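Local coordinates for protein exodeoxyribonuclease (Neisseria meningitidis, PDB 2JC5) that probably cleaves the DNA backbone at apurinic/apyrimidinic sites as a metal-dependent phosphodiesterase of DNA repair, at residues I82-E87 and D128-M133; F95-F100 and E135-E140; N10-A15 and A42-D47. One frame throughout, in Å; residues are numbered along the deposited sequence.

Interaction 1 (I82-E87 and D128-M133)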
loop_
_atom_site.group_PDB
_atom_site.type_symbol
_atom_site.label_atom_id
_atom_site.label_comp_id
_atom_site.label_asym_id
_atom_site.label_seq_id
_atom_site.Cartn_x
_atom_site.Cartn_y
_atom_site.Cartn_z
ATOM N N ILE A 82 4.736 3.694 -14.919
ATOM C CA ILE A 82 3.785 4.660 -14.382
ATOM C C ILE A 82 2.403 4.265 -14.884
ATOM O O ILE A 82 2.111 4.334 -16.080
ATOM C CB ILE A 82 4.107 6.097 -14.851
ATOM C CG1 ILE A 82 5.536 6.464 -14.493
ATOM C CG2 ILE A 82 3.123 7.105 -14.250
ATOM C CD1 ILE A 82 5.847 6.539 -13.009
ATOM N N GLY A 83 1.551 3.843 -13.967
ATOM C CA GLY A 83 0.221 3.423 -14.318
ATOM C C GLY A 83 0.141 2.000 -14.824
ATOM O O GLY A 83 1.150 1.365 -15.144
ATOM N N MET A 84 -1.098 1.534 -14.929
ATOM C CA MET A 84 -1.442 0.175 -15.357
ATOM C C MET A 84 -1.751 0.065 -16.848
ATOM O O MET A 84 -1.896 -1.050 -17.393
ATOM C CB MET A 84 -2.686 -0.268 -14.594
ATOM C CG MET A 84 -2.455 -0.340 -13.121
ATOM S SD MET A 84 -3.818 -1.099 -12.259
ATOM C CE MET A 84 -5.125 0.085 -12.572
ATOM N N GLY A 85 -1.881 1.199 -17.533
ATOM C CA GLY A 85 -2.311 1.206 -18.942
ATOM C C GLY A 85 -3.818 1.092 -19.133
ATOM O O GLY A 85 -4.302 0.798 -20.227
ATOM N N ILE A 86 -4.572 1.306 -18.062
ATOM C CA ILE A 86 -6.023 1.337 -18.128
ATOM C C ILE A 86 -6.430 2.752 -17.801
ATOM O O ILE A 86 -6.292 3.200 -16.668
ATOM C CB ILE A 86 -6.665 0.329 -17.169
ATOM C CG1 ILE A 86 -6.096 -1.074 -17.420
ATOM C CG2 ILE A 86 -8.180 0.378 -17.328
ATOM C CD1 ILE A 86 -6.516 -2.103 -16.403
ATOM N N GLU A 87 -6.903 3.469 -18.815
ATOM C CA GLU A 87 -7.165 4.894 -18.696
ATOM C C GLU A 87 -8.062 5.235 -17.505
ATOM O O GLU A 87 -7.741 6.164 -16.744
ATOM C CB GLU A 87 -7.772 5.434 -19.996
ATOM C CG GLU A 87 -8.147 6.889 -19.930
ATOM N N ASP A 128 -11.251 -6.649 -10.831
ATOM C CA ASP A 128 -11.266 -7.555 -11.975
ATOM C C ASP A 128 -10.168 -7.260 -12.977
ATOM O O ASP A 128 -9.646 -8.179 -13.611
ATOM C CB ASP A 128 -12.631 -7.514 -12.671
ATOM C CG ASP A 128 -13.734 -8.123 -11.837
ATOM O OD1 ASP A 128 -13.450 -8.997 -10.994
ATOM O OD2 ASP A 128 -14.915 -7.744 -12.039
ATOM N N ALA A 129 -9.802 -5.987 -13.126
ATOM C CA ALA A 129 -8.701 -5.600 -14.024
ATOM C C ALA A 129 -7.341 -5.893 -13.431
ATOM O O ALA A 129 -6.397 -6.176 -14.150
ATOM C CB ALA A 129 -8.797 -4.115 -14.397
ATOM N N PHE A 130 -7.231 -5.787 -12.108
ATOM C CA PHE A 130 -5.953 -5.953 -11.454
ATOM C C PHE A 130 -5.602 -7.415 -11.199
ATOM O O PHE A 130 -4.434 -7.769 -11.219
ATOM C CB PHE A 130 -5.939 -5.138 -10.150
ATOM C CG PHE A 130 -4.581 -4.989 -9.522
ATOM C CD1 PHE A 130 -3.505 -4.508 -10.262
ATOM C CD2 PHE A 130 -4.371 -5.289 -8.182
ATOM C CE1 PHE A 130 -2.263 -4.350 -9.695
ATOM C CE2 PHE A 130 -3.098 -5.116 -7.608
ATOM C CZ PHE A 130 -2.058 -4.666 -8.372
ATOM N N TYR A 131 -6.592 -8.275 -10.949
ATOM C CA TYR A 131 -6.298 -9.698 -10.717
ATOM C C TYR A 131 -5.428 -10.365 -11.805
ATOM O O TYR A 131 -4.463 -11.035 -11.479
ATOM C CB TYR A 131 -7.587 -10.474 -10.511
ATOM C CG TYR A 131 -7.447 -11.889 -10.016
ATOM C CD1 TYR A 131 -7.436 -12.164 -8.661
ATOM C CD2 TYR A 131 -7.382 -12.962 -10.905
ATOM C CE1 TYR A 131 -7.374 -13.463 -8.188
ATOM C CE2 TYR A 131 -7.294 -14.269 -10.441
ATOM C CZ TYR A 131 -7.289 -14.516 -9.079
ATOM O OH TYR A 131 -7.219 -15.816 -8.608
ATOM N N PRO A 132 -5.767 -10.198 -13.094
ATOM C CA PRO A 132 -4.879 -10.780 -14.112
ATOM C C PRO A 132 -3.471 -10.182 -14.154
ATOM O O PRO A 132 -2.523 -10.858 -14.583
ATOM C CB PRO A 132 -5.610 -10.499 -15.431
ATOM C CG PRO A 132 -6.984 -10.136 -15.055
ATOM C CD PRO A 132 -6.950 -9.565 -13.682
ATOM N N MET A 133 -3.316 -8.936 -13.711
ATOM C CA MET A 133 -1.997 -8.321 -13.590
ATOM C C MET A 133 -1.213 -8.978 -12.459
ATOM O O MET A 133 -0.029 -9.251 -12.596
ATOM C CB MET A 133 -2.118 -6.824 -13.341
ATOM C CG MET A 133 -2.733 -6.090 -14.500
ATOM S SD MET A 133 -2.872 -4.335 -14.169
ATOM C CE MET A 133 -1.206 -3.949 -13.654
#
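M84 meets F130 and M133 through a Met-aromatic contact and a methionine pair, which together seat the loop after strand 79-82 against helix 117-139 on the outside of one sheet of this DNase I-like fold. The loop has no hydrogen bond to 128-133, and the two backbones stay apart, with the CA atoms of I86 and A129 8.5 Å from each other. Apolar side chains fill the interval. M84 has two conformers; in one of them its CB lies beside the end of M133, about 4.1 Å from both M133 SD and M133 CE. The first torsion sets CG opposite the carbonyl carbon (chi1 -63°), so the chain heads for the helix, and CG comes 3.9 Å from M133 CE. One atom further on, SD faces two partners on the helix side, M133 SD at 3.9 Å and F130 CD1 at 4.0 Å. The sulfur reaches the F130 ring obliquely, 56° off the normal, so it sits neither squarely over the ring nor in its plane. The bend at chi3 (-65°) then turns CE away from the helix, where it meets nothing of 128-133. M84 crosses both F130 and M133 at about a right angle, and the contact is therefore made by a few atoms of each chain. D90 steadies the loop behind this side chain by accepting hydrogen bonds from the backbone N of M84 and of G85, while F89 packs on both M84 and A129. Nearer the start of helix 87-90, for which I86 is the N-cap residue, a second and smaller contact forms. There the extended I86 side chain ends on the helix surface, with its CD1 3.6 Å from A129 CB.

Interaction 2 (F95-F100 and E135-E140)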
loop_
_atom_site.group_PDB
_atom_site.type_symbol
_atom_site.label_atom_id
_atom_site.label_comp_id
_atom_site.label_asym_id
_atom_site.label_seq_id
_atom_site.Cartn_x
_atom_site.Cartn_y
_atom_site.Cartn_z
ATOM N N PHE A 95 -1.120 3.487 -9.356
ATOM C CA PHE A 95 -0.147 2.395 -9.536
ATOM C C PHE A 95 1.174 2.910 -10.069
ATOM O O PHE A 95 1.213 3.569 -11.116
ATOM C CB PHE A 95 -0.742 1.374 -10.511
ATOM C CG PHE A 95 0.147 0.190 -10.815
ATOM C CD1 PHE A 95 1.177 0.291 -11.727
ATOM C CD2 PHE A 95 -0.087 -1.046 -10.212
ATOM C CE1 PHE A 95 1.999 -0.821 -12.007
ATOM C CE2 PHE A 95 0.724 -2.153 -10.501
ATOM C CZ PHE A 95 1.759 -2.027 -11.407
ATOM N N VAL A 96 2.253 2.610 -9.333
ATOM C CA VAL A 96 3.635 2.843 -9.796
ATOM C C VAL A 96 4.437 1.604 -9.489
ATOM O O VAL A 96 4.301 1.022 -8.411
ATOM C CB VAL A 96 4.304 4.061 -9.134
ATOM C CG1 VAL A 96 5.834 4.114 -9.423
ATOM C CG2 VAL A 96 3.627 5.325 -9.569
ATOM N N ARG A 97 5.273 1.204 -10.433
ATOM C CA ARG A 97 6.153 0.046 -10.268
ATOM C C ARG A 97 7.589 0.450 -10.530
ATOM O O ARG A 97 7.878 1.050 -11.560
ATOM C CB ARG A 97 5.767 -1.050 -11.247
ATOM C CG ARG A 97 6.720 -2.228 -11.263
ATOM C CD ARG A 97 6.258 -3.335 -12.173
ATOM N NE ARG A 97 7.284 -4.371 -12.304
ATOM C CZ ARG A 97 7.084 -5.592 -12.790
ATOM N NH1 ARG A 97 5.893 -5.990 -13.200
ATOM N NH2 ARG A 97 8.096 -6.448 -12.842
ATOM N N CYS A 98 8.477 0.100 -9.612
ATOM C CA CYS A 98 9.912 0.342 -9.775
ATOM C C CYS A 98 10.678 -0.964 -9.716
ATOM O O CYS A 98 10.470 -1.775 -8.812
ATOM C CB CYS A 98 10.409 1.296 -8.707
ATOM S SG CYS A 98 9.796 2.959 -8.915
ATOM N N ASP A 99 11.559 -1.159 -10.697
ATOM C CA ASP A 99 12.383 -2.363 -10.813
ATOM C C ASP A 99 13.845 -2.074 -10.465
ATOM O O ASP A 99 14.413 -1.047 -10.868
ATOM C CB ASP A 99 12.339 -2.915 -12.244
ATOM C CG ASP A 99 10.959 -3.311 -12.701
ATOM O OD1 ASP A 99 10.064 -3.513 -11.853
ATOM O OD2 ASP A 99 10.785 -3.407 -13.935
ATOM N N PHE A 100 14.439 -2.993 -9.715
ATOM C CA PHE A 100 15.838 -2.929 -9.318
ATOM C C PHE A 100 16.418 -4.312 -9.569
ATOM O O PHE A 100 16.265 -5.214 -8.742
ATOM C CB PHE A 100 15.985 -2.592 -7.837
ATOM C CG PHE A 100 15.171 -1.415 -7.384
ATOM C CD1 PHE A 100 13.847 -1.582 -7.019
ATOM C CD2 PHE A 100 15.731 -0.141 -7.297
ATOM C CE1 PHE A 100 13.072 -0.493 -6.592
ATOM C CE2 PHE A 100 14.976 0.940 -6.862
ATOM C CZ PHE A 100 13.660 0.774 -6.496
ATOM N N GLU A 135 -1.688 -12.020 -11.465
ATOM C CA GLU A 135 -1.383 -13.341 -11.978
ATOM C C GLU A 135 -0.158 -13.302 -12.881
ATOM O O GLU A 135 0.756 -14.101 -12.730
ATOM C CB GLU A 135 -2.582 -13.913 -12.743
ATOM C CG GLU A 135 -2.340 -15.354 -13.181
ATOM C CD GLU A 135 -3.586 -16.065 -13.636
ATOM O OE1 GLU A 135 -4.534 -15.379 -14.076
ATOM O OE2 GLU A 135 -3.586 -17.313 -13.587
ATOM N N ALA A 136 -0.140 -12.371 -13.817
ATOM C CA ALA A 136 0.996 -12.220 -14.708
ATOM C C ALA A 136 2.273 -11.880 -13.951
ATOM O O ALA A 136 3.333 -12.439 -14.236
ATOM C CB ALA A 136 0.705 -11.166 -15.757
ATOM N N MET A 137 2.160 -10.974 -12.981
ATOM C CA MET A 137 3.310 -10.597 -12.169
ATOM C C MET A 137 3.885 -11.809 -11.433
ATOM O O MET A 137 5.096 -11.981 -11.426
ATOM C CB MET A 137 2.974 -9.464 -11.187
ATOM C CG MET A 137 3.047 -8.097 -11.856
ATOM S SD MET A 137 2.995 -6.747 -10.707
ATOM C CE MET A 137 1.311 -6.915 -10.182
ATOM N N LYS A 138 3.023 -12.629 -10.827
ATOM C CA LYS A 138 3.443 -13.839 -10.091
ATOM C C LYS A 138 4.163 -14.788 -11.045
ATOM O O LYS A 138 5.120 -15.455 -10.670
ATOM C CB LYS A 138 2.222 -14.526 -9.430
ATOM C CG LYS A 138 2.457 -15.919 -8.806
ATOM C CD LYS A 138 2.974 -15.869 -7.373
ATOM C CE LYS A 138 3.010 -17.268 -6.739
ATOM N NZ LYS A 138 3.411 -18.375 -7.674
ATOM N N ASN A 139 3.736 -14.816 -12.295
ATOM C CA ASN A 139 4.337 -15.717 -13.265
ATOM C C ASN A 139 5.637 -15.205 -13.871
ATOM O O ASN A 139 6.309 -15.959 -14.573
ATOM C CB ASN A 139 3.336 -16.037 -14.381
ATOM C CG ASN A 139 2.240 -16.991 -13.932
ATOM O OD1 ASN A 139 2.451 -17.849 -13.072
ATOM N ND2 ASN A 139 1.061 -16.858 -14.533
ATOM N N GLU A 140 6.007 -13.950 -13.608
ATOM C CA GLU A 140 7.294 -13.427 -14.085
ATOM C C GLU A 140 8.490 -14.190 -13.503
ATOM O O GLU A 140 9.556 -14.238 -14.115
ATOM C CB GLU A 140 7.451 -11.944 -13.748
ATOM C CG GLU A 140 6.491 -11.001 -14.478
ATOM C CD GLU A 140 6.701 -9.533 -14.116
ATOM O OE1 GLU A 140 7.847 -9.162 -13.815
ATOM O OE2 GLU A 140 5.727 -8.741 -14.142
#
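R97 and E140 approach from opposite directions and meet end-on, their guanidinium and carboxylate planes only 7° apart. Each terminal nitrogen takes one oxygen: R97 NH1 donates to E140 OE2 at 2.9 Å, and R97 NH2 donates to E140 OE1, also at 2.9 Å. Both bonds are almost straight and lie in the guanidinium plane, and both oxygens accept through their syn lone pairs. This two-bond, end-on pairing fixes the rotation of the two flat groups against each other. The reach comes from extended chains on both sides: R97 leaves strand 95-100 with CG opposite its backbone N (chi1 173°) and stays straight out to NE, while E140 is stretched beyond CG. R97 NE, at the side of the guanidinium, donates as well. It bonds to the syn lone pair of D99 OD1 at 2.9 Å, somewhat bent, at 166°. The salt-bridge network R97-D99-E140 thus joins strand 95-100, in one sheet of the DNase I-like fold, to segment 135-140, the last part of which follows on from helix 117-139, the helix that packs across that sheet. The two acids probably offset the charge of R97 and of nearby R142; their oxygens D99 OD1 and E140 OE1 remain 6.4 Å apart. S104 OG bonds to both R97 NH2 and D99 OD1 from strand 103-109, and N79 ND2 holds D99 OD2. M137, three residues before E140, approaches the guanidinium obliquely. Its CG lies 3.8 Å from R97 NH1 and its SD 3.9 Å from the same nitrogen. I106 touches both R97 and M137, carrying the apolar contact on into strand 103-109.

Interaction 3 (N10-A15 and A42-D47). With MG (magnesium ion), chain B.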
loop_
_atom_site.group_PDB
_atom_site.type_symbol
_atom_site.label_atom_id
_atom_site.label_comp_id
_atom_site.label_asym_id
_atom_site.label_seq_id
_atom_site.Cartn_x
_atom_site.Cartn_y
_atom_site.Cartn_z
ATOM N N ASN A 10 -2.459 10.019 3.614
ATOM C CA ASN A 10 -3.627 10.883 3.771
ATOM C C ASN A 10 -3.290 12.339 3.445
ATOM O O ASN A 10 -3.598 13.248 4.205
ATOM C CB ASN A 10 -4.183 10.752 5.196
ATOM C CG ASN A 10 -5.599 11.276 5.332
ATOM O OD1 ASN A 10 -6.420 11.142 4.416
ATOM N ND2 ASN A 10 -5.904 11.844 6.495
ATOM N N GLY A 11 -2.652 12.534 2.299
ATOM C CA GLY A 11 -2.199 13.840 1.872
ATOM C C GLY A 11 -0.757 14.052 2.250
ATOM O O GLY A 11 -0.439 14.207 3.438
ATOM N N ILE A 12 0.137 14.075 1.266
ATOM C CA ILE A 12 1.554 14.170 1.579
ATOM C C ILE A 12 1.899 15.526 2.215
ATOM O O ILE A 12 2.758 15.608 3.116
ATOM C CB ILE A 12 2.447 13.860 0.351
ATOM C CG1 ILE A 12 3.902 13.686 0.785
ATOM C CG2 ILE A 12 2.339 14.952 -0.723
ATOM C CD1 ILE A 12 4.773 13.088 -0.300
ATOM N N ARG A 13 1.214 16.582 1.801
ATOM C CA ARG A 13 1.474 17.881 2.413
ATOM C C ARG A 13 1.093 17.860 3.909
ATOM O O ARG A 13 1.841 18.352 4.771
ATOM C CB ARG A 13 0.796 19.015 1.633
ATOM C CG ARG A 13 1.489 19.306 0.317
ATOM C CD ARG A 13 0.701 20.235 -0.588
ATOM N NE ARG A 13 -0.435 19.549 -1.204
ATOM C CZ ARG A 13 -1.320 20.140 -1.996
ATOM N NH1 ARG A 13 -1.196 21.435 -2.281
ATOM N NH2 ARG A 13 -2.302 19.432 -2.536
ATOM N N SER A 14 -0.053 17.268 4.227
ATOM C CA SER A 14 -0.428 17.089 5.628
ATOM C C SER A 14 0.548 16.223 6.406
ATOM O O SER A 14 0.914 16.546 7.544
ATOM C CB SER A 14 -1.829 16.484 5.751
ATOM O OG SER A 14 -2.810 17.495 5.646
ATOM N N ALA A 15 0.970 15.112 5.816
ATOM C CA ALA A 15 1.856 14.183 6.511
ATOM C C ALA A 15 3.199 14.837 6.798
ATOM O O ALA A 15 3.808 14.590 7.850
ATOM C CB ALA A 15 2.046 12.907 5.694
ATOM N N ALA A 42 2.671 19.639 -9.786
ATOM C CA ALA A 42 2.874 21.061 -9.524
ATOM C C ALA A 42 2.826 21.433 -8.045
ATOM O O ALA A 42 3.361 22.468 -7.649
ATOM C CB ALA A 42 1.846 21.895 -10.302
ATOM N N ASP A 43 2.164 20.603 -7.238
ATOM C CA ASP A 43 2.017 20.831 -5.802
ATOM C C ASP A 43 3.110 20.204 -4.961
ATOM O O ASP A 43 3.178 20.463 -3.755
ATOM C CB ASP A 43 0.696 20.232 -5.290
ATOM C CG ASP A 43 -0.506 20.708 -6.047
ATOM O OD1 ASP A 43 -0.712 21.934 -6.171
ATOM O OD2 ASP A 43 -1.310 19.849 -6.467
ATOM N N LEU A 44 3.931 19.355 -5.567
ATOM C CA LEU A 44 4.955 18.644 -4.823
ATOM C C LEU A 44 6.209 19.496 -4.700
ATOM O O LEU A 44 6.735 19.969 -5.703
ATOM C CB LEU A 44 5.336 17.345 -5.522
ATOM C CG LEU A 44 4.243 16.297 -5.721
ATOM C CD1 LEU A 44 4.765 15.156 -6.581
ATOM C CD2 LEU A 44 3.658 15.771 -4.404
ATOM N N SER A 45 6.682 19.649 -3.471
ATOM C CA SER A 45 7.954 20.305 -3.225
ATOM C C SER A 45 9.087 19.341 -3.580
ATOM O O SER A 45 8.867 18.135 -3.764
ATOM C CB SER A 45 8.037 20.746 -1.765
ATOM O OG SER A 45 6.973 21.626 -1.432
ATOM N N ALA A 46 10.311 19.865 -3.671
ATOM C CA ALA A 46 11.460 19.036 -3.985
ATOM C C ALA A 46 11.597 17.871 -3.003
ATOM O O ALA A 46 11.957 16.758 -3.397
ATOM C CB ALA A 46 12.740 19.896 -3.980
ATOM N N ASP A 47 11.303 18.141 -1.731
ATOM C CA ASP A 47 11.412 17.119 -0.689
ATOM C C ASP A 47 10.307 16.057 -0.745
ATOM O O ASP A 47 10.416 15.026 -0.098
ATOM C CB ASP A 47 11.529 17.763 0.708
ATOM C CG ASP A 47 10.291 18.560 1.128
ATOM O OD1 ASP A 47 9.288 18.610 0.386
ATOM O OD2 ASP A 47 10.320 19.141 2.242
HETATM MG MG MG B . -7.187 9.292 3.260
HETATM O O HOH W 1 -2.928 22.764 -4.480
HETATM O O HOH W 2 -8.404 10.426 2.461
HETATM O O HOH W 3 -8.631 8.815 4.599
HETATM O O HOH W 4 -7.810 7.784 2.445
HETATM O O HOH W 5 -5.899 8.227 4.117
#
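The first turn of helix 12-17 passes the bend around L44, the CA atoms of R13 and L44 lying 8.1 Å apart, with no hydrogen bond linking the two segments directly. In this DNase I-like fold the helix start, N-capped by G11, directly follows the magnesium ligand N10. In one of the two conformers of I12, CG2 meets L44 CD2 at 4.0 Å where the two side chains cross at about a right angle. R13 and D43 instead stack, their guanidinium and carboxylate planes 12° apart. A bend at chi3 (-75°) brings the guanidinium to D43, whose CB sits over one face, 3.8 Å from R13 NH1. Because D43 OD1 lies well out of the guanidinium plane, no N-H points at it, and its ion pair with R13 NH1 is long, at 4.0 Å. Water 1 bridges the pair, accepting a hydrogen bond from R13 NH1 in the guanidinium plane and donating one to D43 OD1. R13 NH2 is held by the carbonyl of K38 and D43 OD2 by the backbone N of Q40. N10 OD1 binds the magnesium at 2.3 Å; E36 and four waters complete six ligands, with water 4 opposite N10 OD1.

How the interactions relate
From the N terminus, interaction 3 comes first: it closes a loop of 26 residues that includes strand 31-35, bringing helix 12-17 up to the turn before helix 46-49, near the magnesium. It is complete before the others begin, and its nearest atoms are about 11 Å from interaction 1 and about 10 Å from interaction 2. Interactions 1 and 2 cross. Interaction 1 opens at 82-87 and interaction 2 at 95-100; they close in turn at 128-133 and 135-140. They also touch, G83 N probably bonding to F95 O (2.9 Å) and the F95 ring packing on M84, F130 and M133. Together they tie helix 117-139 to strand 95-100 and to the loop after strand 79-82.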